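Local coordinates for protein RpfR (Cronobacter turicensis, PDB 6DGJ) that contains a PAS domain, the small sensory fold of many signalling proteins, and binds (2Z)-dodec-2-enoic acid inside it, at residues S53-N58 against V71-K76. Sequence-based numbering, arbitrary orientation.
With GEY ((2Z)-dodec-2-enoic acid), chain B.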
# COMPACT_ATOMS: atom_id res chain seq x y z
N SER A 53 2.25 12.61 2.61
CA SER A 53 2.00 13.75 1.73
C SER A 53 2.36 13.41 0.29
O SER A 53 1.53 13.51 -0.62
CB SER A 53 2.80 14.96 2.22
OG SER A 53 2.35 15.37 3.50
N ALA A 54 3.62 13.02 0.06
CA ALA A 54 4.06 12.71 -1.30
C ALA A 54 3.26 11.57 -1.91
O ALA A 54 2.93 11.60 -3.10
CB ALA A 54 5.55 12.37 -1.30
N SER A 55 2.93 10.56 -1.11
CA SER A 55 2.17 9.42 -1.63
C SER A 55 0.76 9.83 -2.01
O SER A 55 0.27 9.45 -3.08
CB SER A 55 2.14 8.30 -0.59
OG SER A 55 1.45 7.17 -1.08
N ARG A 56 0.09 10.61 -1.16
CA ARG A 56 -1.30 10.98 -1.42
C ARG A 56 -1.42 11.79 -2.71
O ARG A 56 -2.44 11.70 -3.41
CB ARG A 56 -1.88 11.73 -0.21
CG ARG A 56 -2.16 13.23 -0.37
CD ARG A 56 -1.79 14.07 0.86
NE ARG A 56 -1.83 13.37 2.15
CZ ARG A 56 -2.90 12.77 2.67
NH1 ARG A 56 -4.05 12.75 2.02
NH2 ARG A 56 -2.81 12.18 3.86
N ARG A 57 -0.40 12.58 -3.04
CA ARG A 57 -0.41 13.32 -4.30
C ARG A 57 -0.20 12.38 -5.48
O ARG A 57 -0.78 12.59 -6.55
CB ARG A 57 0.66 14.41 -4.28
CG ARG A 57 0.47 15.45 -3.19
CD ARG A 57 1.45 16.60 -3.36
NE ARG A 57 1.33 17.58 -2.28
CZ ARG A 57 2.10 17.62 -1.20
NH1 ARG A 57 3.08 16.73 -1.02
NH2 ARG A 57 1.90 18.56 -0.29
N ASN A 58 0.63 11.35 -5.31
CA ASN A 58 0.84 10.38 -6.38
C ASN A 58 -0.46 9.67 -6.72
O ASN A 58 -0.86 9.60 -7.89
CB ASN A 58 1.90 9.36 -5.96
CG ASN A 58 3.27 9.98 -5.80
OD1 ASN A 58 3.46 11.18 -6.02
ND2 ASN A 58 4.25 9.17 -5.41
N VAL A 71 7.47 2.92 -7.19
CA VAL A 71 7.73 3.92 -6.16
C VAL A 71 8.35 3.22 -4.96
O VAL A 71 8.04 2.06 -4.66
CB VAL A 71 6.44 4.67 -5.76
CG1 VAL A 71 5.41 3.71 -5.18
CG2 VAL A 71 6.75 5.79 -4.77
N GLU A 72 9.24 3.93 -4.28
CA GLU A 72 9.82 3.48 -3.02
C GLU A 72 9.21 4.30 -1.90
O GLU A 72 9.33 5.53 -1.89
CB GLU A 72 11.34 3.63 -3.03
CG GLU A 72 12.04 2.82 -4.11
CD GLU A 72 13.55 2.86 -3.99
OE1 GLU A 72 14.05 3.37 -2.98
OE2 GLU A 72 14.23 2.37 -4.92
N ARG A 73 8.55 3.63 -0.96
CA ARG A 73 7.81 4.29 0.11
C ARG A 73 8.22 3.69 1.44
O ARG A 73 8.12 2.47 1.63
CB ARG A 73 6.30 4.14 -0.11
CG ARG A 73 5.45 5.00 0.82
CD ARG A 73 5.63 6.48 0.54
NE ARG A 73 5.23 6.85 -0.81
CZ ARG A 73 5.65 7.93 -1.45
NH1 ARG A 73 6.50 8.77 -0.88
NH2 ARG A 73 5.22 8.18 -2.68
N TRP A 74 8.69 4.54 2.35
CA TRP A 74 8.96 4.10 3.72
C TRP A 74 7.64 3.78 4.41
O TRP A 74 6.82 4.67 4.63
CB TRP A 74 9.74 5.17 4.48
CG TRP A 74 11.21 5.17 4.21
CD1 TRP A 74 11.91 6.02 3.40
CD2 TRP A 74 12.18 4.25 4.74
NE1 TRP A 74 13.24 5.70 3.41
CE2 TRP A 74 13.43 4.61 4.22
CE3 TRP A 74 12.10 3.16 5.62
CZ2 TRP A 74 14.60 3.93 4.54
CZ3 TRP A 74 13.26 2.48 5.93
CH2 TRP A 74 14.49 2.86 5.40
N ILE A 75 7.44 2.51 4.74
CA ILE A 75 6.20 2.05 5.34
C ILE A 75 6.42 1.84 6.83
O ILE A 75 7.53 1.53 7.28
CB ILE A 75 5.69 0.76 4.67
CG1 ILE A 75 5.43 1.00 3.18
CG2 ILE A 75 4.43 0.24 5.35
CD1 ILE A 75 4.41 2.09 2.88
N LYS A 76 5.35 2.01 7.59
CA LYS A 76 5.38 2.03 9.05
C LYS A 76 4.82 0.70 9.55
O LYS A 76 3.61 0.47 9.49
CB LYS A 76 4.57 3.23 9.53
CG LYS A 76 4.29 3.34 11.00
CD LYS A 76 3.48 4.62 11.19
CE LYS A 76 3.02 4.86 12.60
NZ LYS A 76 2.14 6.06 12.64
C1 GEY B . 2.66 6.26 -4.33
C2 GEY B . 1.34 5.54 -4.50
C3 GEY B . 1.00 4.38 -3.94
C4 GEY B . 1.91 3.62 -3.03
C5 GEY B . 1.28 2.39 -2.35
C6 GEY B . 1.61 2.22 -0.85
C8 GEY B . 0.96 1.16 1.46
O2 GEY B . 3.05 6.46 -3.19
O1 GEY B . 3.25 6.59 -5.39
C7 GEY B . 0.61 1.35 -0.03
C9 GEY B . 0.68 -0.23 2.07
C10 GEY B . 1.51 -0.59 3.31
C11 GEY B . 0.88 -1.61 4.26
C12 GEY B . 1.66 -1.83 5.55
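Ser-55 CB lies over one face of the Arg-73 guanidinium, 3.4 Å from Arg-73 NE and away from the centre of the group. At its edge sit the ND2 of Asn-58 and the acid group of (2Z)-dodec-2-enoic acid, while the CB of Ala-54 comes in obliquely at NH1. The Asn-58 amide and Arg-73 guanidinium planes are turned 51° apart, and these two side chains arrive from opposite directions. Asn-58 ND2 and Arg-73 NH2 are 3.1 Å apart, yet both are donors, so no bond joins them; the ligand is what reconciles them. Its O2 takes three hydrogen bonds: a short one from Arg-73 NH2 (2.8 Å, 154°), a longer, more bent one from Arg-73 NE (3.3 Å), and one from Ser-55 OG at 2.7 Å. O1 accepts from Asn-58 ND2 at 2.8 Å. Tyr-69 OH also hydrogen-bonds to the ligand. Arg-73 leaves its strand with CG anti to the backbone N (chi1 -170°), then bends at chi2 and chi3, which turns the edge of the guanidinium to O2. The methyls of Val-71 close in on O1, and Ile-75 CG2 lies 3.5 Å from C12 of the tail. Helix 49-62 and strand 69-77 thus flank the acid head in the PAS pocket, and the strand goes on to line the tail. No hydrogen bond runs directly between residues 53-58 and 71-76, though Glu-51, earlier on the helix, accepts one from Trp-74 N; their polar groups meet chiefly through the bound acid, whose negative charge, if ionised, would be stabilised by the arginine.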